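Local coordinates for protein thiol-disulfide oxidoreductase (Bacteroides thetaiotaomicron, PDB 3FW2) that belongs to the TlpA-like thiol-disulfide oxidoreductases and may have a redox role, this chain being its C-terminal, thioredoxin-fold domain, at residues Ser55-Ile60 / Leu93-Val98; Gln82-Ala87 / Gln97-Gly102; Ser43-Ile48 / Tyr115-Asn120. All coordinates share one frame; numbering follows the deposited sequence.

Contact 1: residues Ser55-Ile60 / Leu93-Val98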
loop_
_atom_site.group_PDB
_atom_site.type_symbol
_atom_site.label_atom_id
_atom_site.label_comp_id
_atom_site.label_asym_id
_atom_site.label_seq_id
_atom_site.Cartn_x
_atom_site.Cartn_y
_atom_site.Cartn_z
ATOM N N SER A 55 2.359 -8.008 16.848
ATOM C CA SER A 55 2.346 -8.403 18.272
ATOM C C SER A 55 1.104 -9.222 18.573
ATOM O O SER A 55 1.134 -10.246 19.266
ATOM C CB SER A 55 2.390 -7.155 19.201
ATOM O OG SER A 55 3.607 -6.417 18.997
ATOM N N GLU A 56 -0.040 -8.764 18.075
ATOM C CA GLU A 56 -1.303 -9.458 18.316
ATOM C C GLU A 56 -1.378 -10.835 17.659
ATOM O O GLU A 56 -1.858 -11.804 18.264
ATOM C CB GLU A 56 -2.479 -8.584 17.843
ATOM C CG GLU A 56 -2.616 -7.322 18.691
ATOM C CD GLU A 56 -3.825 -6.479 18.316
ATOM O OE1 GLU A 56 -4.821 -7.076 17.903
ATOM O OE2 GLU A 56 -3.806 -5.241 18.405
ATOM N N LEU A 57 -0.898 -10.913 16.434
ATOM C CA LEU A 57 -0.916 -12.143 15.648
ATOM C C LEU A 57 0.063 -13.142 16.228
ATOM O O LEU A 57 -0.242 -14.339 16.298
ATOM C CB LEU A 57 -0.581 -11.817 14.178
ATOM C CG LEU A 57 -1.620 -11.054 13.384
ATOM C CD1 LEU A 57 -1.078 -10.540 12.077
ATOM C CD2 LEU A 57 -2.905 -11.909 13.193
ATOM N N ARG A 58 1.231 -12.693 16.719
ATOM C CA ARG A 58 2.165 -13.641 17.367
ATOM C C ARG A 58 1.522 -14.283 18.586
ATOM O O ARG A 58 1.783 -15.449 18.868
ATOM C CB ARG A 58 3.466 -12.960 17.809
ATOM C CG ARG A 58 4.415 -12.617 16.694
ATOM C CD ARG A 58 5.773 -12.119 17.211
ATOM N NE ARG A 58 6.380 -11.249 16.205
ATOM C CZ ARG A 58 6.320 -9.919 16.157
ATOM N NH1 ARG A 58 5.751 -9.200 17.139
ATOM N NH2 ARG A 58 6.891 -9.289 15.122
ATOM N N GLU A 59 0.689 -13.507 19.322
ATOM C CA GLU A 59 -0.000 -14.065 20.493
ATOM C C GLU A 59 -1.050 -15.081 20.124
ATOM O O GLU A 59 -1.184 -16.111 20.785
ATOM C CB GLU A 59 -0.636 -12.991 21.354
ATOM C CG GLU A 59 0.367 -12.257 22.149
ATOM C CD GLU A 59 0.711 -12.987 23.450
ATOM O OE1 GLU A 59 1.626 -13.851 23.467
ATOM O OE2 GLU A 59 0.056 -12.672 24.472
ATOM N N ILE A 60 -1.816 -14.809 19.058
ATOM C CA ILE A 60 -2.782 -15.770 18.559
ATOM C C ILE A 60 -2.106 -17.066 18.102
ATOM O O ILE A 60 -2.553 -18.142 18.423
ATOM C CB ILE A 60 -3.667 -15.107 17.460
ATOM C CG1 ILE A 60 -4.525 -14.015 18.147
ATOM C CG2 ILE A 60 -4.499 -16.142 16.714
ATOM C CD1 ILE A 60 -4.942 -12.828 17.309
ATOM N N LEU A 93 7.543 -14.279 11.929
ATOM C CA LEU A 93 6.210 -14.499 11.297
ATOM C C LEU A 93 6.124 -15.988 10.960
ATOM O O LEU A 93 6.315 -16.405 9.799
ATOM C CB LEU A 93 6.102 -13.609 10.057
ATOM C CG LEU A 93 6.340 -12.104 10.299
ATOM C CD1 LEU A 93 6.237 -11.311 8.995
ATOM C CD2 LEU A 93 5.396 -11.491 11.363
ATOM N N ASP A 94 5.831 -16.792 11.975
ATOM C CA ASP A 94 6.060 -18.219 11.920
ATOM C C ASP A 94 4.899 -19.074 11.376
ATOM O O ASP A 94 5.076 -20.251 11.101
ATOM C CB ASP A 94 6.415 -18.756 13.324
ATOM C CG ASP A 94 7.774 -18.315 13.817
ATOM O OD1 ASP A 94 8.616 -17.918 12.985
ATOM O OD2 ASP A 94 7.933 -18.358 15.079
ATOM N N TRP A 95 3.726 -18.474 11.242
ATOM C CA TRP A 95 2.606 -19.061 10.510
ATOM C C TRP A 95 2.880 -18.997 9.036
ATOM O O TRP A 95 3.827 -18.346 8.580
ATOM C CB TRP A 95 1.298 -18.376 10.859
ATOM C CG TRP A 95 1.251 -16.861 10.739
ATOM C CD1 TRP A 95 0.583 -16.162 9.756
ATOM C CD2 TRP A 95 1.742 -15.859 11.656
ATOM N NE1 TRP A 95 0.739 -14.830 9.950
ATOM C CE2 TRP A 95 1.431 -14.618 11.107
ATOM C CE3 TRP A 95 2.470 -15.896 12.873
ATOM C CZ2 TRP A 95 1.787 -13.415 11.717
ATOM C CZ3 TRP A 95 2.843 -14.709 13.457
ATOM C CH2 TRP A 95 2.482 -13.482 12.886
ATOM N N GLU A 96 2.082 -19.721 8.271
ATOM C CA GLU A 96 2.370 -19.821 6.819
ATOM C C GLU A 96 2.366 -18.432 6.189
ATOM O O GLU A 96 1.548 -17.589 6.524
ATOM C CB GLU A 96 1.349 -20.712 6.132
ATOM C CG GLU A 96 1.602 -20.951 4.624
ATOM C CD GLU A 96 2.938 -21.595 4.293
ATOM O OE1 GLU A 96 4.013 -20.958 4.469
ATOM O OE2 GLU A 96 2.906 -22.751 3.841
ATOM N N GLN A 97 3.284 -18.230 5.258
ATOM C CA GLN A 97 3.503 -16.959 4.605
ATOM C C GLN A 97 3.553 -17.149 3.084
ATOM O O GLN A 97 4.252 -18.034 2.556
ATOM C CB GLN A 97 4.804 -16.344 5.038
ATOM C CG GLN A 97 4.931 -16.117 6.505
ATOM C CD GLN A 97 3.933 -15.069 7.044
ATOM O OE1 GLN A 97 3.649 -14.082 6.366
ATOM N NE2 GLN A 97 3.408 -15.311 8.253
ATOM N N VAL A 98 2.802 -16.328 2.379
ATOM C CA VAL A 98 2.807 -16.345 0.903
ATOM C C VAL A 98 2.974 -14.948 0.321
ATOM O O VAL A 98 2.692 -13.930 1.001
ATOM C CB VAL A 98 1.511 -16.994 0.354
ATOM C CG1 VAL A 98 1.339 -18.498 0.820
ATOM C CG2 VAL A 98 0.284 -16.149 0.688
#
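Leu-57 and Arg-58, on one turn of helix 48-64, pack against the six-membered ring of Trp-95. The contact is apolar. Leu-57 CB approaches Trp-95 CH2 to 3.7 Å, and its CD1 branch reaches on toward CZ2; the leucine lies roughly perpendicular to the indole. Arg-58 contributes its backbone and the root of its side chain: CA lies 4.1 Å from Trp-95 CZ3, with CG at much the same distance. Trp-95 CG sits between its backbone N and carbonyl carbon (chi1 53°), which turns the broad ring toward the helix. A large flat residue suits this place, since it can fill the space between helix and sheet; Leu-57 also meets Leu-37 and Asn-39, and Trp-95 meets Met-72.

Polar bonds border the patch. Beyond its CH2 groups, the guanidinium of Arg-58 leaves the indole, and in the modelled conformer NE bonds to Asp-91 O, which ties the helix to the loop before Leu-93. On the strand side, Gln-97 NE2 donates to Trp-95 O at 3.1 Å, coming from above the carbonyl plane. This amide nitrogen also stands 3.2 Å above the indole plane, lying over the rim of one face.

Helix 48-64 is thus packed against the lead-in to edge strand 96-98, the helix-on-sheet layering of the thioredoxin fold.

Contact 2: residues Gln82-Ala87 / Gln97-Gly102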
loop_
_atom_site.group_PDB
_atom_site.type_symbol
_atom_site.label_atom_id
_atom_site.label_comp_id
_atom_site.label_asym_id
_atom_site.label_seq_id
_atom_site.Cartn_x
_atom_site.Cartn_y
_atom_site.Cartn_z
ATOM N N GLN A 82 13.711 -11.233 -1.295
ATOM C CA GLN A 82 14.666 -11.271 -0.201
ATOM C C GLN A 82 14.248 -10.382 0.942
ATOM O O GLN A 82 14.356 -10.798 2.096
ATOM C CB GLN A 82 16.107 -10.908 -0.609
ATOM C CG GLN A 82 17.104 -11.345 0.482
ATOM C CD GLN A 82 17.068 -12.867 0.717
ATOM O OE1 GLN A 82 17.222 -13.622 -0.223
ATOM N NE2 GLN A 82 16.783 -13.308 1.953
ATOM N N GLN A 83 13.677 -9.216 0.643
ATOM C CA GLN A 83 13.161 -8.348 1.697
ATOM C C GLN A 83 12.017 -9.023 2.448
ATOM O O GLN A 83 11.916 -8.897 3.702
ATOM C CB GLN A 83 12.766 -6.990 1.163
ATOM C CG GLN A 83 13.971 -6.215 0.761
ATOM C CD GLN A 83 13.641 -5.054 -0.100
ATOM O OE1 GLN A 83 12.599 -4.425 0.057
ATOM N NE2 GLN A 83 14.539 -4.740 -1.042
ATOM N N TRP A 84 11.168 -9.741 1.706
ATOM C CA TRP A 84 10.051 -10.486 2.272
ATOM C C TRP A 84 10.558 -11.581 3.206
ATOM O O TRP A 84 10.159 -11.673 4.377
ATOM C CB TRP A 84 9.199 -11.084 1.140
ATOM C CG TRP A 84 8.109 -11.978 1.556
ATOM C CD1 TRP A 84 7.086 -11.713 2.399
ATOM C CD2 TRP A 84 7.951 -13.316 1.126
ATOM N NE1 TRP A 84 6.265 -12.812 2.508
ATOM C CE2 TRP A 84 6.784 -13.820 1.736
ATOM C CE3 TRP A 84 8.694 -14.143 0.281
ATOM C CZ2 TRP A 84 6.316 -15.087 1.517
ATOM C CZ3 TRP A 84 8.213 -15.438 0.053
ATOM C CH2 TRP A 84 7.032 -15.892 0.656
ATOM N N LYS A 85 11.476 -12.409 2.725
ATOM C CA LYS A 85 12.021 -13.458 3.568
ATOM C C LYS A 85 12.777 -12.914 4.774
ATOM O O LYS A 85 12.740 -13.512 5.869
ATOM C CB LYS A 85 12.982 -14.361 2.758
ATOM C CG LYS A 85 12.250 -15.209 1.720
ATOM C CD LYS A 85 13.241 -16.099 0.926
ATOM C CE LYS A 85 12.470 -17.086 0.043
ATOM N NZ LYS A 85 13.373 -18.144 -0.546
ATOM N N ASP A 86 13.502 -11.828 4.583
ATOM C CA ASP A 86 14.263 -11.257 5.707
ATOM C C ASP A 86 13.301 -10.833 6.830
ATOM O O ASP A 86 13.619 -11.021 8.015
ATOM C CB ASP A 86 15.066 -10.046 5.268
ATOM C CG ASP A 86 16.278 -10.414 4.407
ATOM O OD1 ASP A 86 16.697 -11.602 4.307
ATOM O OD2 ASP A 86 16.852 -9.468 3.840
ATOM N N ALA A 87 12.186 -10.196 6.449
ATOM C CA ALA A 87 11.163 -9.760 7.425
ATOM C C ALA A 87 10.534 -10.941 8.143
ATOM O O ALA A 87 10.305 -10.903 9.388
ATOM C CB ALA A 87 10.095 -8.864 6.717
ATOM N N GLN A 97 3.284 -18.230 5.258
ATOM C CA GLN A 97 3.503 -16.959 4.605
ATOM C C GLN A 97 3.553 -17.149 3.084
ATOM O O GLN A 97 4.252 -18.034 2.556
ATOM C CB GLN A 97 4.804 -16.344 5.038
ATOM C CG GLN A 97 4.931 -16.117 6.505
ATOM C CD GLN A 97 3.933 -15.069 7.044
ATOM O OE1 GLN A 97 3.649 -14.082 6.366
ATOM N NE2 GLN A 97 3.408 -15.311 8.253
ATOM N N VAL A 98 2.802 -16.328 2.379
ATOM C CA VAL A 98 2.807 -16.345 0.903
ATOM C C VAL A 98 2.974 -14.948 0.321
ATOM O O VAL A 98 2.692 -13.930 1.001
ATOM C CB VAL A 98 1.511 -16.994 0.354
ATOM C CG1 VAL A 98 1.339 -18.498 0.820
ATOM C CG2 VAL A 98 0.284 -16.149 0.688
ATOM N N CYS A 99 3.467 -14.904 -0.941
ATOM C CA CYS A 99 3.706 -13.671 -1.648
ATOM C C CYS A 99 3.986 -13.988 -3.116
ATOM O O CYS A 99 4.802 -14.838 -3.389
ATOM C CB CYS A 99 4.918 -12.944 -1.033
ATOM S SG CYS A 99 5.200 -11.317 -1.768
ATOM N N ASP A 100 3.328 -13.300 -4.036
ATOM C CA ASP A 100 3.561 -13.526 -5.472
ATOM C C ASP A 100 4.349 -12.374 -6.083
ATOM O O ASP A 100 4.601 -12.336 -7.283
ATOM C CB ASP A 100 2.272 -13.815 -6.222
ATOM C CG ASP A 100 1.381 -12.626 -6.391
ATOM O OD1 ASP A 100 1.705 -11.505 -5.937
ATOM O OD2 ASP A 100 0.287 -12.828 -7.008
ATOM N N PHE A 101 4.816 -11.452 -5.243
ATOM C CA PHE A 101 5.621 -10.297 -5.660
ATOM C C PHE A 101 4.995 -9.339 -6.616
ATOM O O PHE A 101 5.686 -8.460 -7.156
ATOM C CB PHE A 101 7.042 -10.771 -6.118
ATOM C CG PHE A 101 7.549 -11.825 -5.234
ATOM C CD1 PHE A 101 7.887 -11.510 -3.919
ATOM C CD2 PHE A 101 7.555 -13.149 -5.628
ATOM C CE1 PHE A 101 8.250 -12.480 -3.057
ATOM C CE2 PHE A 101 7.951 -14.137 -4.748
ATOM C CZ PHE A 101 8.283 -13.801 -3.474
ATOM N N GLY A 102 3.688 -9.378 -6.746
ATOM C CA GLY A 102 2.991 -8.368 -7.572
ATOM C C GLY A 102 2.825 -7.027 -6.851
ATOM O O GLY A 102 2.464 -6.030 -7.464
HETATM O O HOH W 1 3.666 -13.260 3.812
#
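Trp-84 lays one face of its indole against Cys-99, whose CB stands 3.6 Å from the centroid of the six-membered ring in a CH-pi contact. Cys-99 SG lies over the five-membered ring, almost on its normal, a sulfur-aromatic contact. Phe-101 turns its edge to the indole face in an offset edge-to-face pair, the planes 75° apart and CE1 3.8 Å from Trp-84 CE3. Gln-97 O meets the indole edge near its plane at CZ2. Trp-84 NE1, buried, gives its proton to a water at 2.9 Å, which also lies within hydrogen-bonding reach of Gln-97 OE1 and Val-98 O. A tryptophan suits the place, offering Cys-99 a broad face and the water an N-H.

Further out, CG anti to the backbone N (chi1 174°) sends Trp-84 from the helix toward the strand. Gln-97 NE2 is held by Trp-95 O. Phe-101 N bonds to Cys-99 SG, and an Asx turn from Asp-100 OD1 to Gly-102 N shapes the loop. A leucine in place of Trp-84, lacking the N-H, would probably leave the water less firmly held and a gap beside Cys-99 and Phe-101.

Helix 81-90 thereby packs on strand 96-98 and the residues after it, within a beta-alpha-beta unit of the thioredoxin fold.

Contact 3: residues Ser43-Ile48 / Tyr115-Asn120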
loop_
_atom_site.group_PDB
_atom_site.type_symbol
_atom_site.label_atom_id
_atom_site.label_comp_id
_atom_site.label_asym_id
_atom_site.label_seq_id
_atom_site.Cartn_x
_atom_site.Cartn_y
_atom_site.Cartn_z
ATOM N N SER A 43 6.827 -5.908 3.913
ATOM C CA SER A 43 8.054 -5.492 4.577
ATOM C C SER A 43 8.388 -4.017 4.331
ATOM O O SER A 43 9.094 -3.374 5.101
ATOM C CB SER A 43 9.224 -6.423 4.173
ATOM O OG SER A 43 9.797 -6.000 2.941
ATOM N N TRP A 44 7.935 -3.481 3.217
ATOM C CA TRP A 44 8.096 -2.075 2.903
ATOM C C TRP A 44 7.140 -1.147 3.698
ATOM O O TRP A 44 7.159 0.116 3.514
ATOM C CB TRP A 44 7.960 -1.841 1.380
ATOM C CG TRP A 44 6.686 -2.301 0.697
ATOM C CD1 TRP A 44 6.549 -3.403 -0.096
ATOM C CD2 TRP A 44 5.413 -1.654 0.707
ATOM N NE1 TRP A 44 5.271 -3.473 -0.576
ATOM C CE2 TRP A 44 4.555 -2.409 -0.102
ATOM C CE3 TRP A 44 4.911 -0.481 1.317
ATOM C CZ2 TRP A 44 3.200 -2.064 -0.313
ATOM C CZ3 TRP A 44 3.547 -0.143 1.095
ATOM C CH2 TRP A 44 2.721 -0.936 0.305
ATOM N N ASN A 45 6.306 -1.743 4.578
ATOM C CA ASN A 45 5.499 -0.967 5.516
ATOM C C ASN A 45 5.660 -1.486 6.931
ATOM O O ASN A 45 4.750 -2.020 7.495
ATOM C CB ASN A 45 4.031 -1.050 5.081
ATOM C CG ASN A 45 3.128 -0.205 5.928
ATOM O OD1 ASN A 45 3.413 0.943 6.153
ATOM N ND2 ASN A 45 2.046 -0.788 6.387
ATOM N N ASP A 46 6.835 -1.293 7.497
ATOM C CA ASP A 46 7.135 -1.772 8.869
ATOM C C ASP A 46 6.783 -0.600 9.774
ATOM O O ASP A 46 7.656 0.035 10.396
ATOM C CB ASP A 46 8.644 -2.158 8.960
ATOM C CG ASP A 46 8.998 -2.873 10.268
ATOM O OD1 ASP A 46 8.082 -3.126 11.062
ATOM O OD2 ASP A 46 10.215 -3.137 10.495
ATOM N N SER A 47 5.485 -0.319 9.851
ATOM C CA SER A 47 4.951 0.819 10.547
ATOM C C SER A 47 4.619 0.461 11.997
ATOM O O SER A 47 4.628 -0.705 12.394
ATOM C CB SER A 47 3.651 1.227 9.855
ATOM O OG SER A 47 2.732 0.166 9.970
ATOM N N ILE A 48 4.281 1.460 12.807
ATOM C CA ILE A 48 3.783 1.173 14.165
ATOM C C ILE A 48 2.550 0.284 14.124
ATOM O O ILE A 48 2.428 -0.635 14.932
ATOM C CB ILE A 48 3.497 2.521 14.987
ATOM C CG1 ILE A 48 4.792 3.265 15.297
ATOM C CG2 ILE A 48 2.761 2.149 16.234
ATOM C CD1 ILE A 48 4.588 4.831 15.419
ATOM N N TYR A 115 -7.482 -1.722 1.126
ATOM C CA TYR A 115 -7.346 -0.304 0.963
ATOM C C TYR A 115 -6.225 0.297 1.777
ATOM O O TYR A 115 -5.822 1.430 1.536
ATOM C CB TYR A 115 -8.674 0.392 1.270
ATOM C CG TYR A 115 -9.223 0.160 2.634
ATOM C CD1 TYR A 115 -8.759 0.896 3.737
ATOM C CD2 TYR A 115 -10.260 -0.774 2.843
ATOM C CE1 TYR A 115 -9.326 0.696 5.045
ATOM C CE2 TYR A 115 -10.776 -0.987 4.141
ATOM C CZ TYR A 115 -10.334 -0.243 5.200
ATOM O OH TYR A 115 -10.864 -0.424 6.462
ATOM N N LYS A 116 -5.748 -0.477 2.740
ATOM C CA LYS A 116 -4.602 -0.125 3.544
ATOM C C LYS A 116 -3.997 -1.380 4.129
ATOM O O LYS A 116 -4.678 -2.422 4.252
ATOM C CB LYS A 116 -4.971 0.920 4.625
ATOM C CG LYS A 116 -5.704 0.407 5.827
ATOM C CD LYS A 116 -5.922 1.521 7.006
ATOM C CE LYS A 116 -4.668 2.329 7.297
ATOM N NZ LYS A 116 -4.401 2.791 8.773
ATOM N N ILE A 117 -2.718 -1.301 4.535
ATOM C CA ILE A 117 -2.120 -2.385 5.329
ATOM C C ILE A 117 -1.567 -1.814 6.607
ATOM O O ILE A 117 -1.177 -0.653 6.652
ATOM C CB ILE A 117 -1.049 -3.193 4.565
ATOM C CG1 ILE A 117 -0.104 -2.222 3.824
ATOM C CG2 ILE A 117 -1.735 -4.198 3.620
ATOM C CD1 ILE A 117 1.222 -2.872 3.254
ATOM N N PRO A 118 -1.582 -2.613 7.689
ATOM C CA PRO A 118 -2.089 -3.968 7.771
ATOM C C PRO A 118 -3.571 -4.086 7.582
ATOM O O PRO A 118 -4.351 -3.122 7.835
ATOM C CB PRO A 118 -1.739 -4.394 9.201
ATOM C CG PRO A 118 -1.620 -3.115 9.923
ATOM C CD PRO A 118 -1.007 -2.176 8.967
ATOM N N ALA A 119 -4.009 -5.283 7.188
ATOM C CA ALA A 119 -5.435 -5.601 7.116
ATOM C C ALA A 119 -5.564 -7.058 7.486
ATOM O O ALA A 119 -4.587 -7.793 7.430
ATOM C CB ALA A 119 -5.978 -5.392 5.635
ATOM N N ASN A 120 -6.781 -7.492 7.837
ATOM C CA ASN A 120 -7.044 -8.919 7.972
ATOM C C ASN A 120 -8.490 -9.286 7.599
ATOM O O ASN A 120 -9.360 -8.419 7.384
ATOM C CB ASN A 120 -6.626 -9.450 9.342
ATOM C CG ASN A 120 -7.463 -8.918 10.451
ATOM O OD1 ASN A 120 -8.676 -8.904 10.338
ATOM N ND2 ASN A 120 -6.814 -8.525 11.571
#
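Asn-45 and Ile-117 meet through two different chi1 settings. Asn-45 holds CG opposite its own backbone N (chi1 -176°), which extends the amide toward segment 115-120, whereas in Ile-117 a chi1 of 45° swings CG1, and with it CD1, over toward the loop. The two side chains run alongside each other, pointing opposite ways: Ile-117 CD1 rests 3.8 Å from Asn-45 CB, while Asn-45 ND2 lies 3.2 Å from Ile-117 O.

The same methyl also reaches Trp-44. CD1 stands over one face of the six-membered ring, 4.3 Å from its centroid and 27° off the normal, a CH-pi contact in which the isoleucine's slim end suits a flat aromatic surface. Trp-44 is fixed at its far side by NE1, which bonds to Leu-77 O. The polar end of Asn-45 looks mainly outside the chain: an amide suits a place where OD1 takes a bond from ND2 of Asn-45 of the second subunit while its own ND2 lies against Ile-117.

The peptide bond between Ile-117 and Pro-118 is cis. Pro-118 CD comes within 4.2 Å of Asn-45 ND2, and its ring packs on Ser-49, Gln-50 and Ser-53 in the first turns of helix 48-64, where Ser-47 is the N-cap.

A cis-proline facing the loop before this helix is the hallmark of the thioredoxin active-site region. By comparison with the family, residues 45-48 probably occupy the place of the Cys-X-X-Cys motif, with Asn-45 and Ile-48 where the cysteines would be.

Overall arrangement
The three contacts fix different parts of one thioredoxin-like domain, their centres each about 14 Å apart. Contacts 1 and 2 share Gln-97 and Val-98 of edge strand 96-98 and touch where Leu-93 CD1 comes 4.1 Å from Ala-87 O. Contact 2 meets contact 3 through Ser-43, whose CB lies 3.6 Å from Ala-87 CB, so helix 81-90 borders the loop that probably corresponds to the active site. Contacts 1 and 3 do not touch, their nearest atoms being about 5 Å apart, but helix 48-64 follows directly on loop 43-48 and carries Leu-57. Acetate, probably from the crystallisation liquor, is found about 4 Å from the side chain of Leu-57, and likewise about 4 Å from that of Pro-118.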